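Local coordinates for bifunctional protein PutA (Bdellovibrio bacteriovorus, PDB 5UR2), which probably oxidises proline to glutamate in two steps, with a flavin-dependent proline dehydrogenase and an NAD-dependent glutamate semialdehyde dehydrogenase in one chain, at residues 181-185 against 394-399; 563-568 against 680-684. One frame throughout, in Å; residues are numbered along the deposited sequence.

Contact 1: residues 181-185 against 394-399; sequences QIDRD and VDMGYR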
ATOM      1  N   GLN B 181      -0.679 -64.953  31.974  1.00 42.01           N
ATOM      2  CA  GLN B 181      -0.048 -64.160  30.923  1.00 39.70           C
ATOM      3  C   GLN B 181      -0.243 -62.663  31.162  1.00 39.26           C
ATOM      4  O   GLN B 181       0.628 -61.861  30.805  1.00 42.99           O
ATOM      5  CB  GLN B 181      -0.587 -64.565  29.544  1.00 31.14           C
ATOM      6  CG  GLN B 181       0.087 -63.819  28.386  1.00 38.55           C
ATOM      7  CD  GLN B 181      -0.258 -64.360  27.004  1.00 42.27           C
ATOM      8  OE1 GLN B 181      -0.914 -65.398  26.871  1.00 47.82           O
ATOM      9  NE2 GLN B 181       0.133 -63.615  25.963  1.00 37.97           N
ATOM     10  N   ILE B 182      -1.349 -62.268  31.793  1.00 37.51           N
ATOM     11  CA  ILE B 182      -1.630 -60.859  32.038  1.00 33.98           C
ATOM     12  C   ILE B 182      -1.574 -60.481  33.513  1.00 35.27           C
ATOM     13  O   ILE B 182      -1.392 -59.295  33.819  1.00 33.57           O
ATOM     14  CB  ILE B 182      -2.996 -60.451  31.454  1.00 32.55           C
ATOM     15  CG1 ILE B 182      -4.114 -61.233  32.149  1.00 36.16           C
ATOM     16  CG2 ILE B 182      -3.009 -60.662  29.947  1.00 33.94           C
ATOM     17  CD1 ILE B 182      -5.526 -60.914  31.650  1.00 37.65           C
ATOM     18  N   ASP B 183      -1.702 -61.439  34.434  1.00 40.20           N
ATOM     19  CA  ASP B 183      -1.809 -61.133  35.855  1.00 43.54           C
ATOM     20  C   ASP B 183      -0.506 -61.367  36.606  1.00 43.61           C
ATOM     21  O   ASP B 183      -0.486 -61.236  37.834  1.00 47.30           O
ATOM     22  CB  ASP B 183      -2.923 -61.972  36.508  1.00 46.20           C
ATOM     23  CG  ASP B 183      -4.310 -61.671  35.943  1.00 46.90           C
ATOM     24  OD1 ASP B 183      -4.505 -60.589  35.363  1.00 48.59           O
ATOM     25  OD2 ASP B 183      -5.216 -62.519  36.093  1.00 47.70           O
ATOM     26  N   ARG B 184       0.570 -61.732  35.908  1.00 43.25           N
ATOM     27  CA  ARG B 184       1.866 -61.993  36.521  1.00 40.31           C
ATOM     28  C   ARG B 184       2.967 -61.515  35.583  1.00 33.84           C
ATOM     29  O   ARG B 184       2.838 -61.628  34.365  1.00 34.87           O
ATOM     30  CB  ARG B 184       2.073 -63.498  36.786  1.00 40.97           C
ATOM     31  CG  ARG B 184       0.951 -64.190  37.535  1.00 48.20           C
ATOM     32  CD  ARG B 184       1.348 -65.608  37.931  1.00 59.23           C
ATOM     33  NE  ARG B 184       2.503 -65.604  38.824  1.00 62.96           N
ATOM     34  CZ  ARG B 184       2.424 -65.451  40.142  1.00 58.87           C
ATOM     35  NH1 ARG B 184       1.240 -65.289  40.720  1.00 61.52           N
ATOM     36  NH2 ARG B 184       3.528 -65.450  40.881  1.00 51.63           N
ATOM     37  N   ASP B 185       4.077 -61.038  36.160  1.00 33.56           N
ATOM     38  CA  ASP B 185       5.305 -60.822  35.406  1.00 40.39           C
ATOM     39  C   ASP B 185       6.364 -61.812  35.907  1.00 51.29           C
ATOM     40  O   ASP B 185       6.030 -62.866  36.477  1.00 50.88           O
ATOM     41  CB  ASP B 185       5.749 -59.350  35.496  1.00 41.11           C
ATOM     42  CG  ASP B 185       6.213 -58.932  36.889  1.00 43.81           C
ATOM     43  OD1 ASP B 185       6.139 -59.740  37.841  1.00 40.98           O
ATOM     44  OD2 ASP B 185       6.653 -57.764  37.032  1.00 42.37           O
ATOM     45  N   VAL B 394      -0.029 -61.193  21.295  1.00 45.44           N
ATOM     46  CA  VAL B 394      -0.526 -62.096  22.331  1.00 44.15           C
ATOM     47  C   VAL B 394      -0.147 -63.534  22.007  1.00 45.15           C
ATOM     48  O   VAL B 394       0.277 -64.293  22.890  1.00 39.75           O
ATOM     49  CB  VAL B 394      -2.050 -61.929  22.497  1.00 46.03           C
ATOM     50  CG1 VAL B 394      -2.596 -62.944  23.496  1.00 49.48           C
ATOM     51  CG2 VAL B 394      -2.393 -60.510  22.923  1.00 42.73           C
ATOM     52  N   ASP B 395      -0.319 -63.940  20.742  1.00 48.76           N
ATOM     53  CA  ASP B 395       0.070 -65.292  20.344  1.00 48.08           C
ATOM     54  C   ASP B 395       1.547 -65.545  20.609  1.00 48.06           C
ATOM     55  O   ASP B 395       1.931 -66.667  20.954  1.00 45.64           O
ATOM     56  CB  ASP B 395      -0.229 -65.535  18.863  1.00 49.61           C
ATOM     57  CG  ASP B 395      -1.717 -65.577  18.553  1.00 54.26           C
ATOM     58  OD1 ASP B 395      -2.524 -65.848  19.476  1.00 54.96           O
ATOM     59  OD2 ASP B 395      -2.069 -65.358  17.369  1.00 52.59           O
ATOM     60  N   MET B 396       2.389 -64.521  20.475  1.00 41.85           N
ATOM     61  CA  MET B 396       3.814 -64.710  20.709  1.00 42.14           C
ATOM     62  C   MET B 396       4.156 -64.787  22.190  1.00 43.19           C
ATOM     63  O   MET B 396       5.340 -64.908  22.534  1.00 38.05           O
ATOM     64  CB  MET B 396       4.596 -63.590  20.020  1.00 41.27           C
ATOM     65  CG  MET B 396       4.536 -63.721  18.504  1.00 37.90           C
ATOM     66  SD  MET B 396       5.114 -62.281  17.609  1.00 42.22           S
ATOM     67  CE  MET B 396       6.870 -62.303  17.977  1.00 42.84           C
ATOM     68  N   GLY B 397       3.151 -64.697  23.061  1.00 40.35           N
ATOM     69  CA  GLY B 397       3.323 -64.904  24.481  1.00 35.17           C
ATOM     70  C   GLY B 397       3.543 -63.659  25.306  1.00 38.03           C
ATOM     71  O   GLY B 397       3.788 -63.780  26.509  1.00 35.66           O
ATOM     72  N   TYR B 398       3.450 -62.472  24.713  1.00 39.99           N
ATOM     73  CA  TYR B 398       3.748 -61.239  25.432  1.00 33.46           C
ATOM     74  C   TYR B 398       2.495 -60.696  26.110  1.00 32.70           C
ATOM     75  O   TYR B 398       1.366 -60.938  25.667  1.00 33.24           O
ATOM     76  CB  TYR B 398       4.321 -60.188  24.485  1.00 31.64           C
ATOM     77  CG  TYR B 398       5.703 -60.498  23.940  1.00 34.70           C
ATOM     78  CD1 TYR B 398       6.850 -60.160  24.651  1.00 30.84           C
ATOM     79  CD2 TYR B 398       5.860 -61.109  22.697  1.00 37.86           C
ATOM     80  CE1 TYR B 398       8.123 -60.430  24.136  1.00 32.57           C
ATOM     81  CE2 TYR B 398       7.125 -61.389  22.178  1.00 42.08           C
ATOM     82  CZ  TYR B 398       8.252 -61.049  22.901  1.00 40.90           C
ATOM     83  OH  TYR B 398       9.504 -61.325  22.384  1.00 45.01           O
ATOM     84  N   ARG B 399       2.710 -59.935  27.180  1.00 30.31           N
ATOM     85  CA  ARG B 399       1.621 -59.299  27.909  1.00 30.05           C
ATOM     86  C   ARG B 399       1.169 -58.034  27.175  1.00 34.67           C
ATOM     87  O   ARG B 399       1.970 -57.119  26.951  1.00 26.53           O
ATOM     88  CB  ARG B 399       2.068 -58.969  29.327  1.00 30.51           C
ATOM     89  CG  ARG B 399       0.965 -58.377  30.174  1.00 36.39           C
ATOM     90  CD  ARG B 399       1.295 -58.442  31.656  1.00 29.03           C
ATOM     91  NE  ARG B 399       2.393 -57.558  32.023  1.00 33.09           N
ATOM     92  CZ  ARG B 399       3.648 -57.960  32.198  1.00 37.37           C
ATOM     93  NH1 ARG B 399       3.969 -59.238  32.038  1.00 38.56           N
ATOM     94  NH2 ARG B 399       4.577 -57.082  32.548  1.00 32.12           N
TER
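Gln181 reaches the 394-399 turn with its amide nitrogen and binds two backbone carbonyls there. Gln181 NE2 lies 3.0 Å from Tyr398 O. The distance from Gln181 NE2 to Val394 O is 3.2 Å. Both N-H...O angles are 155°. Both acceptors lie close to the amide plane of Gln181, as expected when the two hydrogens of one NH2 group are used. The carbonyls receive them differently. Val394 O takes its bond in the carbonyl plane, on a lone pair. Tyr398 O is approached from above its plane, with NE2 55° out of it. The Gln181 chain is extended, with CG anti to the backbone N (chi1 -177°), and this carries the amide across to the turn. OE1 is hydrogen-bonded outside the two segments.

Val394 O has a second donor, Gly397 N, at 2.9 Å. Gly397 has positive phi and ends helix 387-395 in a Schellman motif, so Gln181 binds the closing turn of that helix. The fold is the (beta/alpha)8, or TIM, barrel of the proline dehydrogenase part. Here its last helix before the eighth strand gives way to that strand, 400-406. The other side of the contact is the end of the short helix 180-183, in the connection between the first two strands.

Arg399 runs back alongside that helix end. Arg399 CB is 3.6 Å from Gln181 O, and Arg399 CD is 3.6 Å from Ile182 O. These are contacts of aliphatic carbons with carbonyl oxygens. The guanidinium lies beside Asp185, with Arg399 NH1 3.9 Å from Asp185 CB. The charged atoms of this pair do not meet. Arg399 NE instead forms a salt bridge with Glu378, and NH1 bonds to Glu375 O. Asp185 OD2 pairs with Arg349, while OD1 accepts from the backbone N of Glu187 and Gly188.

Contact 2: residues 563-568 against 680-684; sequences KLADIM and MIQEA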
ATOM      1  N   LYS B 563      16.888   0.603  18.360  1.00 22.74           N
ATOM      2  CA  LYS B 563      17.668   0.580  19.587  1.00 16.83           C
ATOM      3  C   LYS B 563      16.756   0.682  20.799  1.00 17.06           C
ATOM      4  O   LYS B 563      16.971  -0.011  21.800  1.00 22.39           O
ATOM      5  CB  LYS B 563      18.705   1.708  19.597  1.00 26.68           C
ATOM      6  CG  LYS B 563      19.774   1.543  20.689  1.00 40.54           C
ATOM      7  CD  LYS B 563      20.854   2.632  20.613  1.00 52.11           C
ATOM      8  CE  LYS B 563      21.886   2.500  21.746  1.00 50.54           C
ATOM      9  NZ  LYS B 563      22.771   3.702  21.836  1.00 44.56           N
ATOM     10  N   LEU B 564      15.700   1.502  20.705  1.00 19.50           N
ATOM     11  CA  LEU B 564      14.710   1.570  21.777  1.00 17.28           C
ATOM     12  C   LEU B 564      14.122   0.187  22.067  1.00 19.97           C
ATOM     13  O   LEU B 564      14.030  -0.227  23.227  1.00 20.71           O
ATOM     14  CB  LEU B 564      13.608   2.565  21.407  1.00 13.81           C
ATOM     15  CG  LEU B 564      12.426   2.642  22.378  1.00 20.35           C
ATOM     16  CD1 LEU B 564      12.930   3.006  23.758  1.00 17.17           C
ATOM     17  CD2 LEU B 564      11.330   3.619  21.904  1.00 13.81           C
ATOM     18  N   ALA B 565      13.753  -0.554  21.016  1.00 18.80           N
ATOM     19  CA  ALA B 565      13.237  -1.911  21.187  1.00 15.43           C
ATOM     20  C   ALA B 565      14.257  -2.829  21.854  1.00 20.13           C
ATOM     21  O   ALA B 565      13.891  -3.671  22.687  1.00 21.33           O
ATOM     22  CB  ALA B 565      12.832  -2.494  19.828  1.00 16.40           C
ATOM     23  N   ASP B 566      15.540  -2.688  21.504  1.00 15.24           N
ATOM     24  CA  ASP B 566      16.565  -3.512  22.133  1.00 15.89           C
ATOM     25  C   ASP B 566      16.703  -3.186  23.606  1.00 20.13           C
ATOM     26  O   ASP B 566      16.854  -4.091  24.429  1.00 24.26           O
ATOM     27  CB  ASP B 566      17.912  -3.318  21.444  1.00 20.43           C
ATOM     28  CG  ASP B 566      17.898  -3.790  20.004  1.00 22.26           C
ATOM     29  OD1 ASP B 566      17.076  -4.655  19.654  1.00 30.81           O
ATOM     30  OD2 ASP B 566      18.690  -3.268  19.220  1.00 20.60           O
ATOM     31  N   ILE B 567      16.633  -1.900  23.955  1.00 23.78           N
ATOM     32  CA  ILE B 567      16.713  -1.519  25.360  1.00 24.67           C
ATOM     33  C   ILE B 567      15.510  -2.062  26.123  1.00 22.30           C
ATOM     34  O   ILE B 567      15.655  -2.611  27.223  1.00 20.98           O
ATOM     35  CB  ILE B 567      16.849   0.005  25.474  1.00 24.94           C
ATOM     36  CG1 ILE B 567      18.244   0.423  25.003  1.00 23.60           C
ATOM     37  CG2 ILE B 567      16.505   0.491  26.888  1.00 21.65           C
ATOM     38  CD1 ILE B 567      18.356   1.900  24.689  1.00 14.92           C
ATOM     39  N   MET B 568      14.312  -1.964  25.530  1.00 19.38           N
ATOM     40  CA  MET B 568      13.134  -2.577  26.139  1.00 19.13           C
ATOM     41  C   MET B 568      13.344  -4.074  26.346  1.00 21.62           C
ATOM     42  O   MET B 568      12.955  -4.626  27.385  1.00 16.40           O
ATOM     43  CB  MET B 568      11.896  -2.359  25.276  1.00 16.20           C
ATOM     44  CG  MET B 568      11.312  -0.953  25.248  1.00 19.72           C
ATOM     45  SD  MET B 568       9.957  -0.933  24.010  1.00 23.34           S
ATOM     46  CE  MET B 568       9.358   0.753  24.227  1.00 21.85           C
ATOM     47  N   MET B 680      14.489   5.427  28.492  1.00 15.67           N
ATOM     48  CA  MET B 680      14.974   4.558  27.432  1.00 23.17           C
ATOM     49  C   MET B 680      15.109   5.331  26.126  1.00 21.20           C
ATOM     50  O   MET B 680      16.069   5.126  25.371  1.00 23.19           O
ATOM     51  CB  MET B 680      14.033   3.357  27.257  1.00 19.11           C
ATOM     52  CG  MET B 680      13.884   2.474  28.493  1.00 24.30           C
ATOM     53  SD  MET B 680      12.983   0.931  28.198  1.00 24.80           S
ATOM     54  CE  MET B 680      11.295   1.477  27.968  1.00 22.02           C
ATOM     55  N   ILE B 681      14.177   6.248  25.867  1.00 18.30           N
ATOM     56  CA  ILE B 681      14.279   7.101  24.690  1.00 18.94           C
ATOM     57  C   ILE B 681      15.560   7.914  24.745  1.00 23.16           C
ATOM     58  O   ILE B 681      16.320   7.965  23.771  1.00 24.33           O
ATOM     59  CB  ILE B 681      13.025   7.997  24.571  1.00 15.06           C
ATOM     60  CG1 ILE B 681      11.849   7.198  23.983  1.00 14.71           C
ATOM     61  CG2 ILE B 681      13.296   9.254  23.757  1.00 15.16           C
ATOM     62  CD1 ILE B 681      10.523   7.857  24.188  1.00 19.15           C
ATOM     63  N   GLN B 682      15.864   8.492  25.909  1.00 24.88           N
ATOM     64  CA  GLN B 682      17.118   9.221  26.056  1.00 22.04           C
ATOM     65  C   GLN B 682      18.311   8.293  25.884  1.00 26.15           C
ATOM     66  O   GLN B 682      19.287   8.652  25.218  1.00 23.35           O
ATOM     67  CB  GLN B 682      17.180   9.918  27.420  1.00 18.29           C
ATOM     68  CG  GLN B 682      16.151  11.055  27.576  1.00 24.76           C
ATOM     69  CD  GLN B 682      16.268  11.771  28.923  1.00 31.09           C
ATOM     70  OE1 GLN B 682      15.722  11.327  29.925  1.00 36.77           O
ATOM     71  NE2 GLN B 682      16.957  12.896  28.935  1.00 23.99           N
ATOM     72  N   GLU B 683      18.245   7.085  26.457  1.00 21.19           N
ATOM     73  CA  GLU B 683      19.376   6.168  26.329  1.00 21.41           C
ATOM     74  C   GLU B 683      19.554   5.699  24.884  1.00 23.29           C
ATOM     75  O   GLU B 683      20.684   5.538  24.407  1.00 24.51           O
ATOM     76  CB  GLU B 683      19.209   4.972  27.268  1.00 18.73           C
ATOM     77  CG  GLU B 683      20.434   4.081  27.254  1.00 27.11           C
ATOM     78  CD  GLU B 683      20.262   2.770  28.007  1.00 29.44           C
ATOM     79  OE1 GLU B 683      19.275   2.618  28.761  1.00 31.45           O
ATOM     80  OE2 GLU B 683      21.117   1.883  27.817  1.00 26.41           O
ATOM     81  N   ALA B 684      18.451   5.506  24.160  1.00 23.20           N
ATOM     82  CA  ALA B 684      18.554   5.082  22.768  1.00 19.36           C
ATOM     83  C   ALA B 684      19.255   6.138  21.912  1.00 26.29           C
ATOM     84  O   ALA B 684      19.833   5.806  20.869  1.00 25.31           O
ATOM     85  CB  ALA B 684      17.164   4.779  22.216  1.00 14.69           C
TER
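Met680 and Ala684, one helical turn apart, meet Leu564, Ile567 and Met568 on helix 554-570. Leu564 CD1 touches Met680 CB at 3.7 Å, and the two side chains stand nearly perpendicular. Ile567 CG2 lies 3.7 Å from Met680 CG, where the two side chains run alongside in opposite senses. The Met680 side chain bends at its last torsion (chi3 -71°), and Met680 CE sits 3.6 Å from Met568 CG. Ile567 CD1 reaches the end of helix 671-684, 3.6 Å from Ala684 N.

The small Ala684 side chain marks the closest backbone approach, 5.3 Å between Leu564 CA and Ala684 CA. The short helical segments pass 8.9 Å apart at 124°, nearer perpendicular than antiparallel. At the exposed margin, the extended Lys563 side chain lays CD 3.3 Å from Ala684 O. Glu683 rests its aliphatic part on Ile567 CD1, while its carboxylate forms a salt bridge with Arg570.

Further out, Leu575 of helix 572-583 touches both Met568 and Met680. Helices 587-611 and 646-657 also pack on Leu564 and Met568. Helix 671-684 links the adjacent parallel strands 661-665 and 691-693, a beta-alpha-beta crossover of the Rossmann-type part, and helix 554-570 packs against it. The contact consists mainly of aliphatic and thioether groups, so it is probably held by shape and exclusion of water, with charge kept to its edge.

How the contacts relate
After an N-terminal helical region, the chain builds the proline dehydrogenase barrel. Contact 1 closes a loop of about 210 residues there, joining the connection after the first strand to the entry of the eighth. The chain then leaves the barrel and enters the aldehyde dehydrogenase part. Contact 2 closes a shorter loop of about 110 residues, bringing helix 554-570 against helix 671-684. The loops follow in series and neither nest nor cross. The centres of contact 1 and contact 2 are about 66 Å apart, on opposite sides of the chain's centre. The nearest atoms of contact 1 and contact 2 are about 53 Å apart. Each contact ties together parts of one catalytic unit.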